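Local structure of putative uncharacterized protein (Chaetomium thermophilum, 5T8V) at residues Q352-H357 with L562-Y567; T359-L364 with C547-Q552; P1271-S1276 with A1370-L1375; I1377-T1382 with E1426-I1431. The protein probably loads cohesin onto chromatin as Scc2, a protein of the SCC2/Nipped-B family, with this chain forming its C-terminal HEAT-repeat part. All blocks are in the same frame, centred on the assembly; numbering follows the deposited sequence.

How the interactions relate
Following the chain, helix 350-355 comes first and enters interaction 1; helix 357-391, directly after it, enters interaction 2. Some 180 residues later helix 527-550 returns to close interaction 2, and helix 556-574 then closes interaction 1, so the loop of interaction 2 lies wholly within that of interaction 1. The two touch, their centres about 9 Å apart, and pin two consecutive helices against two others. Much further on, interaction 3 joins helix 1271-1284 to helix 1364-1387, and interaction 4 opens on that same long helix and closes on helix 1422-1431. These two adjoin without nesting or crossing. The pairs sit at distant parts of the solenoid, the centres of interactions 1 and 3 about 88 Å apart.

Interaction 1 of 4, residues Q352-H357 with L562-Y567; sequences QGASQH and LGRLAY
Ala-354 lays its CB methyl against the side chain of Arg-564, 3.7 Å from CG and 3.6 Å from NE of that arginine. This is helix packing in the all-helical HEAT-repeat solenoid of Scc2: the short helix 350-355 and the turn after it rest on helix 556-574. In Arg-564, chi1 (-59°) sets CG beside the backbone N, and the chain runs extended from CG to NE. Ala-354 CB lies at the edge of the guanidinium, near its plane, while NH1 is engaged in a salt bridge with Glu-561 on the same helix.

At the preceding residue, Gly-563, the backbones come together, with no side chain to hold the neighbour off. The CA atoms of His-357 and Gly-563 are only 4.0 Å apart, and His-357 CB sits 3.8 Å from Gly-563 CA. The chain leaves helical geometry at Gln-356, which also stands at the N-cap position of helix 357-391, so this close approach falls just where one helix gives way to the next. The His-357 ring turns away from Gly-563. Its CG lies between the backbone N and the carbonyl carbon, the carbonyl oxygen of Ala-354 lies at the ring edge in plane, and ND1 hydrogen-bonds to Tyr-548 OH on helix 527-550. No conventional hydrogen bond links the two segments. The polar element here is a CA-H...O contact, in which Gly-353 O takes the CA hydrogen of Gly-563 at a CA to O distance of 3.4 Å, with an angle of 142° at the hydrogen.

Interaction 2 of 4, residues T359-L364 with C547-Q552; sequences TAIRDL and CYDGYQ
Chi1 of 177° sets CG of Tyr-548 anti to its backbone N, and chi1 of -68° sets CG1 of Ile-361 anti to its carbonyl carbon; CG1 is the atom that lies over one face of the tyrosine ring. Ile-361 CG1 stands 3.7 Å from the centroid of the Tyr-548 ring, 19° off the normal, a CH-pi contact displaced toward the rim; the nearest ring atom to CG1 is Tyr-548 CG at 3.5 Å. The CG2 branch of Ile-361 lies 3.6 Å from Tyr-548 CD1, and Ile-361 CD1, at the end of the CG1 branch, lies 3.6 Å from Tyr-548 CB. The Ile-361 side chain thus fits helix 357-391 against the C-terminal end of helix 527-550, a helix-to-helix interface of the HEAT-repeat array. Ile-361, a buried residue, also touches Ile-544 of helix 527-550 and Ala-566 of helix 556-574.

Beside this apolar patch a salt bridge closes the exposed margin. The chain of Arg-362 bends at both chi2 and chi3, and the guanidinium grips Asp-549 end-on. NH2 of Arg-362 donates to Asp-549 OD1 at 2.7 Å, and NH1 of Arg-362 to Asp-549 OD2 at 3.2 Å. Each oxygen is met on its syn side, and the two flat groups are nearly coplanar; two bonds, one to each oxygen, would restrain rotation of the guanidinium.

Interaction 3 of 4, residues P1271-S1276 with A1370-L1375; sequences PHVQYS and ASMILL
Ile-1373 carries the contact, setting its CD1 methyl against three residues of helix 1271-1284. The methyl lies 3.8 Å from Val-1273 CG2 and the same distance, 3.8 Å, from His-1272 CD2, with Ser-1276 OG slightly further from CD1 at 4.1 Å. CD1 is anti to CA on the CB-CG1 bond (chi2 174°), which reaches the methyl outward from its helix; the CG2 branch remains closer in, 4.2 Å from Ser-1276 CB. The isoleucine crosses the histidine side chain at about a right angle and the valine obliquely. Val-1273 uses its second methyl on another partner: CG1 is 4.2 Å from CE of Met-1372, whose chain bends at chi3 (-61°) to bring that methyl round.

Behind these side chains run two nearly parallel helical segments, their axes 9.9 Å apart and only 9° from parallel. Near-parallel neighbours are what the stacking of successive helical hairpins gives in HEAT-type solenoids; here helix 1291-1319 comes between the two in the chain and packs on Ala-1370 and Ser-1371.

Behind the first shell, the His-1272 ring is held at NE2 by a hydrogen bond to the carbonyl oxygen of Ile-1256 and touches Phe-1258. Over the centre of one face of that ring stands Ser-1276 OG, 3.3 Å above the plane, a hydroxyl lying close to the carbonyl oxygen of His-1272. Met-1372 also touches Leu-1435, and helix 1439-1452 packs against Ser-1371, Leu-1374 and Leu-1375.

Interaction 4 of 4, residues I1377-T1382 with E1426-I1431; sequences IWEVRT and EEINNI
Glu-1379 buries more of its surface here than any other residue of the two segments, and it does so through CB, CG, CD and the carboxylate oxygens. CG is anti to the backbone N, and a bend at chi2 (64°) turns CD toward Glu-1427 CG. OE2 of Glu-1379 comes to 3.6 Å from Glu-1427 CG; the two side chains cross at about a right angle. Glu-1427 has the same bend, and the carboxylate planes are 54° apart. The charged ends stay clear of each other, with Glu-1379 OE1 and Glu-1427 OE2 at 5.0 Å, a pairing of like charges that might raise the proton affinity of one of them.

Ile-1428 gives the apolar side of the contact. Its CD1 meets CG2 of Val-1380 at 3.7 Å, and its CG1 lies 4.3 Å from the CG of Glu-1379. One turn on, Ile-1431 brings CD1 to 4.1 Å from CB of Glu-1379, so that glutamate is bracketed by residues from successive turns of the facing helix.

The two segments run antiparallel, at 168° with axes 10.2 Å apart, a helix pairing common in HEAT-repeat proteins. Val-1380 and Ile-1428 both also touch Ile-1280 of helix 1271-1284, which packs against both helices of the pair, while Ile-1377 and Trp-1378 of helix 1364-1387 rest on helix 1291-1319.

Interaction 1 of 4, residues Q352-H357 with L562-Y567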
# COMPACT_ATOMS: atom_id res chain seq x y z
N GLN A 352 -38.47 -1.74 45.85
CA GLN A 352 -39.08 -2.90 45.19
C GLN A 352 -38.34 -3.28 43.92
O GLN A 352 -38.41 -4.43 43.49
CB GLN A 352 -40.55 -2.61 44.88
CG GLN A 352 -41.31 -3.80 44.32
CD GLN A 352 -42.70 -3.43 43.84
OE1 GLN A 352 -43.26 -2.41 44.23
NE2 GLN A 352 -43.27 -4.27 42.97
N GLY A 353 -37.62 -2.33 43.30
CA GLY A 353 -36.88 -2.64 42.09
C GLY A 353 -35.56 -3.34 42.35
O GLY A 353 -35.06 -4.06 41.48
N ALA A 354 -34.98 -3.14 43.54
CA ALA A 354 -33.72 -3.81 43.86
C ALA A 354 -33.93 -5.29 44.16
O ALA A 354 -33.05 -6.11 43.88
CB ALA A 354 -33.05 -3.12 45.05
N SER A 355 -35.09 -5.66 44.71
CA SER A 355 -35.39 -7.05 45.01
C SER A 355 -35.97 -7.79 43.81
O SER A 355 -35.61 -8.94 43.56
CB SER A 355 -36.34 -7.14 46.20
OG SER A 355 -37.54 -6.42 45.95
N GLN A 356 -36.88 -7.15 43.08
CA GLN A 356 -37.44 -7.71 41.85
C GLN A 356 -36.72 -7.14 40.63
O GLN A 356 -37.34 -6.69 39.66
CB GLN A 356 -38.93 -7.44 41.79
CG GLN A 356 -39.65 -7.63 43.12
CD GLN A 356 -41.16 -7.61 42.98
OE1 GLN A 356 -41.84 -6.80 43.61
NE2 GLN A 356 -41.69 -8.51 42.16
N HIS A 357 -35.39 -7.17 40.68
CA HIS A 357 -34.58 -6.51 39.66
C HIS A 357 -34.96 -6.96 38.25
O HIS A 357 -34.93 -6.16 37.31
CB HIS A 357 -33.09 -6.78 39.92
CG HIS A 357 -32.79 -8.18 40.35
ND1 HIS A 357 -32.68 -9.22 39.45
CD2 HIS A 357 -32.59 -8.72 41.57
CE1 HIS A 357 -32.42 -10.34 40.11
NE2 HIS A 357 -32.36 -10.06 41.40
N LEU A 562 -28.45 -3.12 39.59
CA LEU A 562 -29.00 -2.96 38.25
C LEU A 562 -30.51 -2.72 38.30
O LEU A 562 -31.04 -2.00 37.45
CB LEU A 562 -28.69 -4.19 37.40
CG LEU A 562 -27.24 -4.30 36.91
CD1 LEU A 562 -26.96 -5.69 36.37
CD2 LEU A 562 -26.95 -3.24 35.86
N GLY A 563 -31.20 -3.30 39.27
CA GLY A 563 -32.62 -3.02 39.43
C GLY A 563 -32.88 -1.59 39.86
O GLY A 563 -33.79 -0.93 39.35
N ARG A 564 -32.07 -1.09 40.79
CA ARG A 564 -32.18 0.32 41.18
C ARG A 564 -31.96 1.22 39.97
O ARG A 564 -32.73 2.16 39.73
CB ARG A 564 -31.17 0.64 42.28
CG ARG A 564 -31.34 -0.20 43.53
CD ARG A 564 -30.16 -0.01 44.48
NE ARG A 564 -30.04 -1.12 45.42
CZ ARG A 564 -28.96 -1.36 46.16
NH1 ARG A 564 -27.90 -0.57 46.07
NH2 ARG A 564 -28.95 -2.40 46.98
N LEU A 565 -30.91 0.95 39.19
CA LEU A 565 -30.67 1.72 37.97
C LEU A 565 -31.86 1.62 37.03
O LEU A 565 -32.21 2.59 36.34
CB LEU A 565 -29.40 1.23 37.28
CG LEU A 565 -28.08 1.61 37.94
CD1 LEU A 565 -26.94 0.79 37.35
CD2 LEU A 565 -27.80 3.09 37.79
N ALA A 566 -32.51 0.45 36.97
CA ALA A 566 -33.66 0.28 36.10
C ALA A 566 -34.80 1.21 36.52
O ALA A 566 -35.34 1.96 35.70
CB ALA A 566 -34.12 -1.18 36.11
N TYR A 567 -35.16 1.18 37.81
CA TYR A 567 -36.20 2.08 38.30
C TYR A 567 -35.83 3.53 38.03
O TYR A 567 -36.61 4.29 37.44
CB TYR A 567 -36.42 1.85 39.80
CG TYR A 567 -37.34 2.86 40.44
CD1 TYR A 567 -38.72 2.71 40.39
CD2 TYR A 567 -36.83 3.98 41.08
CE1 TYR A 567 -39.57 3.64 40.98
CE2 TYR A 567 -37.67 4.92 41.67
CZ TYR A 567 -39.04 4.74 41.61
OH TYR A 567 -39.87 5.67 42.19

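Interaction 2 of 4, residues T359-L364 with C547-Q552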
# COMPACT_ATOMS: atom_id res chain seq x y z
N THR A 359 -37.90 -7.69 37.04
CA THR A 359 -39.07 -6.96 36.59
C THR A 359 -38.74 -5.51 36.29
O THR A 359 -39.23 -4.94 35.31
CB THR A 359 -40.18 -7.05 37.63
OG1 THR A 359 -40.41 -8.43 37.97
CG2 THR A 359 -41.47 -6.45 37.09
N ALA A 360 -37.92 -4.88 37.14
CA ALA A 360 -37.48 -3.52 36.86
C ALA A 360 -36.79 -3.44 35.51
O ALA A 360 -37.06 -2.54 34.70
CB ALA A 360 -36.55 -3.04 37.98
N ILE A 361 -35.89 -4.38 35.24
CA ILE A 361 -35.20 -4.42 33.95
C ILE A 361 -36.19 -4.57 32.81
O ILE A 361 -36.06 -3.92 31.77
CB ILE A 361 -34.16 -5.55 33.94
CG1 ILE A 361 -33.02 -5.23 34.92
CG2 ILE A 361 -33.62 -5.80 32.52
CD1 ILE A 361 -32.05 -4.16 34.44
N ARG A 362 -37.20 -5.42 32.99
CA ARG A 362 -38.14 -5.66 31.90
C ARG A 362 -39.00 -4.43 31.63
O ARG A 362 -39.24 -4.07 30.47
CB ARG A 362 -39.00 -6.89 32.21
CG ARG A 362 -39.50 -7.66 30.99
CD ARG A 362 -38.38 -7.98 30.01
NE ARG A 362 -37.18 -8.48 30.69
CZ ARG A 362 -35.94 -8.33 30.23
NH1 ARG A 362 -35.70 -7.69 29.10
NH2 ARG A 362 -34.92 -8.83 30.93
N ASP A 363 -39.47 -3.77 32.69
CA ASP A 363 -40.16 -2.49 32.53
C ASP A 363 -39.29 -1.51 31.75
O ASP A 363 -39.73 -0.93 30.75
CB ASP A 363 -40.51 -1.92 33.90
CG ASP A 363 -41.59 -2.71 34.61
OD1 ASP A 363 -42.01 -3.76 34.08
OD2 ASP A 363 -42.03 -2.27 35.69
N LEU A 364 -38.06 -1.30 32.22
CA LEU A 364 -37.17 -0.37 31.52
C LEU A 364 -37.02 -0.76 30.06
O LEU A 364 -36.98 0.11 29.18
CB LEU A 364 -35.81 -0.33 32.20
CG LEU A 364 -34.77 0.54 31.48
CD1 LEU A 364 -35.28 1.96 31.27
CD2 LEU A 364 -33.47 0.55 32.25
N CYS A 547 -26.81 -4.99 29.68
CA CYS A 547 -25.90 -5.49 30.70
C CYS A 547 -26.56 -6.58 31.54
O CYS A 547 -26.01 -7.67 31.71
CB CYS A 547 -25.43 -4.33 31.59
SG CYS A 547 -24.56 -4.81 33.10
N TYR A 548 -27.77 -6.30 32.04
CA TYR A 548 -28.45 -7.28 32.89
C TYR A 548 -28.78 -8.55 32.11
O TYR A 548 -28.67 -9.66 32.64
CB TYR A 548 -29.71 -6.67 33.48
CG TYR A 548 -30.53 -7.62 34.32
CD1 TYR A 548 -31.46 -8.47 33.74
CD2 TYR A 548 -30.39 -7.65 35.70
CE1 TYR A 548 -32.22 -9.33 34.50
CE2 TYR A 548 -31.14 -8.52 36.48
CZ TYR A 548 -32.05 -9.35 35.87
OH TYR A 548 -32.81 -10.21 36.63
N ASP A 549 -29.21 -8.41 30.85
CA ASP A 549 -29.61 -9.56 30.04
C ASP A 549 -28.43 -10.33 29.48
O ASP A 549 -28.63 -11.43 28.95
CB ASP A 549 -30.51 -9.10 28.89
CG ASP A 549 -31.87 -8.62 29.36
OD1 ASP A 549 -32.32 -9.07 30.44
OD2 ASP A 549 -32.49 -7.80 28.66
N GLY A 550 -27.21 -9.80 29.57
CA GLY A 550 -26.05 -10.51 29.06
C GLY A 550 -25.50 -11.58 29.99
O GLY A 550 -24.81 -12.49 29.52
N TYR A 551 -25.79 -11.48 31.28
CA TYR A 551 -25.28 -12.42 32.27
C TYR A 551 -26.26 -13.56 32.48
O TYR A 551 -27.48 -13.35 32.53
CB TYR A 551 -25.02 -11.71 33.59
CG TYR A 551 -23.96 -10.62 33.53
CD1 TYR A 551 -22.78 -10.81 32.82
CD2 TYR A 551 -24.15 -9.41 34.17
CE1 TYR A 551 -21.82 -9.82 32.75
CE2 TYR A 551 -23.19 -8.41 34.12
CZ TYR A 551 -22.03 -8.63 33.40
OH TYR A 551 -21.06 -7.64 33.34
N GLN A 552 -25.73 -14.78 32.61
CA GLN A 552 -26.54 -15.97 32.83
C GLN A 552 -26.29 -16.60 34.20
O GLN A 552 -26.55 -17.79 34.39
CB GLN A 552 -26.30 -16.99 31.72
CG GLN A 552 -24.85 -17.36 31.50
CD GLN A 552 -24.66 -18.34 30.36
OE1 GLN A 552 -25.61 -18.99 29.93
NE2 GLN A 552 -23.44 -18.44 29.85

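Interaction 3 of 4, residues P1271-S1276 with A1370-L1375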
# COMPACT_ATOMS: atom_id res chain seq x y z
N PRO A 1271 7.53 -41.53 -31.70
CA PRO A 1271 8.40 -40.34 -31.59
C PRO A 1271 7.72 -39.07 -32.05
O PRO A 1271 7.82 -38.03 -31.38
CB PRO A 1271 9.60 -40.70 -32.48
CG PRO A 1271 9.59 -42.19 -32.55
CD PRO A 1271 8.16 -42.60 -32.49
N HIS A 1272 7.00 -39.13 -33.17
CA HIS A 1272 6.33 -37.95 -33.70
C HIS A 1272 5.14 -37.53 -32.84
O HIS A 1272 4.73 -36.36 -32.91
CB HIS A 1272 5.86 -38.21 -35.13
CG HIS A 1272 5.23 -37.02 -35.78
ND1 HIS A 1272 5.85 -35.79 -35.84
CD2 HIS A 1272 4.04 -36.87 -36.40
CE1 HIS A 1272 5.07 -34.94 -36.47
NE2 HIS A 1272 3.96 -35.57 -36.82
N VAL A 1273 4.58 -38.43 -32.03
CA VAL A 1273 3.51 -38.05 -31.12
C VAL A 1273 4.08 -37.35 -29.89
O VAL A 1273 3.50 -36.36 -29.40
CB VAL A 1273 2.67 -39.28 -30.73
CG1 VAL A 1273 1.67 -38.93 -29.64
CG2 VAL A 1273 1.95 -39.82 -31.96
N GLN A 1274 5.20 -37.84 -29.37
CA GLN A 1274 5.87 -37.15 -28.27
C GLN A 1274 6.32 -35.76 -28.71
O GLN A 1274 6.14 -34.77 -27.98
CB GLN A 1274 7.06 -37.98 -27.79
CG GLN A 1274 7.74 -37.44 -26.54
CD GLN A 1274 6.85 -37.51 -25.31
OE1 GLN A 1274 6.51 -38.60 -24.84
NE2 GLN A 1274 6.48 -36.35 -24.79
N TYR A 1275 6.90 -35.66 -29.91
CA TYR A 1275 7.34 -34.37 -30.44
C TYR A 1275 6.14 -33.45 -30.68
O TYR A 1275 6.14 -32.29 -30.25
CB TYR A 1275 8.13 -34.60 -31.73
CG TYR A 1275 8.65 -33.36 -32.41
CD1 TYR A 1275 9.34 -32.39 -31.69
CD2 TYR A 1275 8.49 -33.18 -33.77
CE1 TYR A 1275 9.83 -31.25 -32.32
CE2 TYR A 1275 8.97 -32.05 -34.41
CZ TYR A 1275 9.64 -31.09 -33.67
OH TYR A 1275 10.12 -29.97 -34.30
N SER A 1276 5.11 -33.96 -31.36
CA SER A 1276 3.91 -33.17 -31.61
C SER A 1276 3.34 -32.62 -30.31
O SER A 1276 3.05 -31.43 -30.20
CB SER A 1276 2.87 -34.02 -32.34
OG SER A 1276 3.36 -34.44 -33.61
N ALA A 1370 -2.22 -41.55 -34.88
CA ALA A 1370 -2.62 -40.48 -35.78
C ALA A 1370 -3.63 -39.55 -35.11
O ALA A 1370 -3.40 -38.34 -34.99
CB ALA A 1370 -3.20 -41.07 -37.07
N SER A 1371 -4.74 -40.12 -34.63
CA SER A 1371 -5.83 -39.32 -34.09
C SER A 1371 -5.35 -38.41 -32.96
O SER A 1371 -5.55 -37.19 -33.01
CB SER A 1371 -6.95 -40.24 -33.60
OG SER A 1371 -7.46 -41.05 -34.64
N MET A 1372 -4.74 -38.99 -31.93
CA MET A 1372 -4.31 -38.24 -30.76
C MET A 1372 -3.68 -36.90 -31.13
O MET A 1372 -3.96 -35.88 -30.50
CB MET A 1372 -3.31 -39.05 -29.93
CG MET A 1372 -3.93 -40.17 -29.11
SD MET A 1372 -2.72 -40.93 -28.02
CE MET A 1372 -1.55 -41.56 -29.22
N ILE A 1373 -2.83 -36.91 -32.16
CA ILE A 1373 -2.23 -35.67 -32.63
C ILE A 1373 -3.31 -34.65 -32.97
O ILE A 1373 -3.31 -33.52 -32.46
CB ILE A 1373 -1.31 -35.94 -33.83
CG1 ILE A 1373 -0.17 -36.89 -33.42
CG2 ILE A 1373 -0.74 -34.64 -34.39
CD1 ILE A 1373 0.71 -37.35 -34.57
N LEU A 1374 -4.26 -35.04 -33.83
CA LEU A 1374 -5.27 -34.09 -34.28
C LEU A 1374 -6.18 -33.65 -33.14
O LEU A 1374 -6.50 -32.46 -33.02
CB LEU A 1374 -6.11 -34.71 -35.40
CG LEU A 1374 -5.35 -35.05 -36.69
CD1 LEU A 1374 -5.11 -36.53 -36.77
CD2 LEU A 1374 -6.10 -34.56 -37.91
N LEU A 1375 -6.60 -34.58 -32.28
CA LEU A 1375 -7.45 -34.20 -31.15
C LEU A 1375 -6.73 -33.22 -30.24
O LEU A 1375 -7.35 -32.30 -29.70
CB LEU A 1375 -7.89 -35.44 -30.37
CG LEU A 1375 -8.95 -36.31 -31.04
CD1 LEU A 1375 -8.35 -37.60 -31.54
CD2 LEU A 1375 -10.09 -36.61 -30.09

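Interaction 4 of 4, residues I1377-T1382 with E1426-I1431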
# COMPACT_ATOMS: atom_id res chain seq x y z
N ILE A 1377 -4.25 -31.09 -31.20
CA ILE A 1377 -4.21 -29.83 -31.95
C ILE A 1377 -5.51 -29.07 -31.77
O ILE A 1377 -5.52 -27.89 -31.39
CB ILE A 1377 -3.92 -30.10 -33.44
CG1 ILE A 1377 -2.53 -30.69 -33.63
CG2 ILE A 1377 -4.05 -28.81 -34.25
CD1 ILE A 1377 -2.28 -31.24 -35.03
N TRP A 1378 -6.64 -29.73 -32.05
CA TRP A 1378 -7.93 -29.06 -31.95
C TRP A 1378 -8.24 -28.65 -30.52
O TRP A 1378 -8.87 -27.61 -30.30
CB TRP A 1378 -9.04 -29.96 -32.49
CG TRP A 1378 -10.36 -29.26 -32.55
CD1 TRP A 1378 -11.36 -29.31 -31.63
CD2 TRP A 1378 -10.82 -28.39 -33.60
NE1 TRP A 1378 -12.42 -28.53 -32.04
CE2 TRP A 1378 -12.11 -27.96 -33.24
CE3 TRP A 1378 -10.26 -27.95 -34.80
CZ2 TRP A 1378 -12.86 -27.10 -34.05
CZ3 TRP A 1378 -11.00 -27.09 -35.60
CH2 TRP A 1378 -12.29 -26.68 -35.22
N GLU A 1379 -7.81 -29.44 -29.54
CA GLU A 1379 -8.00 -29.06 -28.14
C GLU A 1379 -7.32 -27.72 -27.86
O GLU A 1379 -7.96 -26.78 -27.36
CB GLU A 1379 -7.45 -30.15 -27.22
CG GLU A 1379 -7.65 -29.88 -25.73
CD GLU A 1379 -9.11 -29.82 -25.34
OE1 GLU A 1379 -9.95 -30.37 -26.08
OE2 GLU A 1379 -9.42 -29.23 -24.28
N VAL A 1380 -6.03 -27.62 -28.17
CA VAL A 1380 -5.33 -26.35 -27.99
C VAL A 1380 -6.00 -25.25 -28.80
O VAL A 1380 -6.06 -24.09 -28.38
CB VAL A 1380 -3.84 -26.50 -28.36
CG1 VAL A 1380 -3.13 -25.15 -28.31
CG2 VAL A 1380 -3.16 -27.49 -27.42
N ARG A 1381 -6.51 -25.59 -29.99
CA ARG A 1381 -7.16 -24.61 -30.84
C ARG A 1381 -8.35 -23.99 -30.12
O ARG A 1381 -8.44 -22.76 -29.98
CB ARG A 1381 -7.59 -25.26 -32.16
CG ARG A 1381 -8.40 -24.36 -33.08
CD ARG A 1381 -9.90 -24.59 -32.91
NE ARG A 1381 -10.69 -23.79 -33.84
CZ ARG A 1381 -12.01 -23.66 -33.78
NH1 ARG A 1381 -12.70 -24.28 -32.82
NH2 ARG A 1381 -12.65 -22.92 -34.67
N THR A 1382 -9.29 -24.82 -29.67
CA THR A 1382 -10.44 -24.31 -28.92
C THR A 1382 -9.98 -23.54 -27.69
O THR A 1382 -10.53 -22.47 -27.38
CB THR A 1382 -11.36 -25.46 -28.52
OG1 THR A 1382 -10.65 -26.36 -27.66
CG2 THR A 1382 -11.87 -26.20 -29.75
N GLU A 1426 -4.66 -30.86 -18.40
CA GLU A 1426 -5.22 -32.15 -18.03
C GLU A 1426 -5.80 -32.88 -19.23
O GLU A 1426 -5.51 -34.06 -19.46
CB GLU A 1426 -6.28 -31.96 -16.94
CG GLU A 1426 -7.17 -33.16 -16.68
CD GLU A 1426 -8.20 -32.90 -15.61
OE1 GLU A 1426 -8.07 -31.88 -14.89
OE2 GLU A 1426 -9.16 -33.70 -15.48
N GLU A 1427 -6.63 -32.18 -20.02
CA GLU A 1427 -7.28 -32.83 -21.15
C GLU A 1427 -6.25 -33.28 -22.19
O GLU A 1427 -6.40 -34.35 -22.79
CB GLU A 1427 -8.30 -31.88 -21.78
CG GLU A 1427 -9.12 -32.51 -22.90
CD GLU A 1427 -9.96 -33.67 -22.42
OE1 GLU A 1427 -10.11 -33.84 -21.19
OE2 GLU A 1427 -10.47 -34.43 -23.27
N ILE A 1428 -5.21 -32.48 -22.41
CA ILE A 1428 -4.14 -32.89 -23.32
C ILE A 1428 -3.53 -34.20 -22.84
O ILE A 1428 -3.30 -35.12 -23.63
CB ILE A 1428 -3.09 -31.78 -23.45
CG1 ILE A 1428 -3.62 -30.65 -24.34
CG2 ILE A 1428 -1.78 -32.33 -24.05
CD1 ILE A 1428 -2.77 -29.40 -24.32
N ASN A 1429 -3.25 -34.29 -21.54
CA ASN A 1429 -2.72 -35.54 -21.00
C ASN A 1429 -3.69 -36.70 -21.24
O ASN A 1429 -3.29 -37.78 -21.69
CB ASN A 1429 -2.43 -35.40 -19.51
CG ASN A 1429 -1.82 -36.65 -18.91
OD1 ASN A 1429 -1.03 -37.34 -19.55
ND2 ASN A 1429 -2.19 -36.95 -17.67
N ASN A 1430 -4.97 -36.48 -20.96
CA ASN A 1430 -5.98 -37.51 -21.19
C ASN A 1430 -5.91 -38.02 -22.62
O ASN A 1430 -5.86 -39.23 -22.86
CB ASN A 1430 -7.37 -36.95 -20.89
CG ASN A 1430 -7.51 -36.48 -19.45
OD1 ASN A 1430 -6.53 -36.41 -18.71
ND2 ASN A 1430 -8.74 -36.14 -19.06
N ILE A 1431 -5.92 -37.10 -23.59
CA ILE A 1431 -5.80 -37.50 -24.99
C ILE A 1431 -4.52 -38.29 -25.20
O ILE A 1431 -4.50 -39.30 -25.92
CB ILE A 1431 -5.84 -36.25 -25.90
CG1 ILE A 1431 -7.17 -35.51 -25.73
CG2 ILE A 1431 -5.65 -36.65 -27.37
CD1 ILE A 1431 -7.13 -34.07 -26.19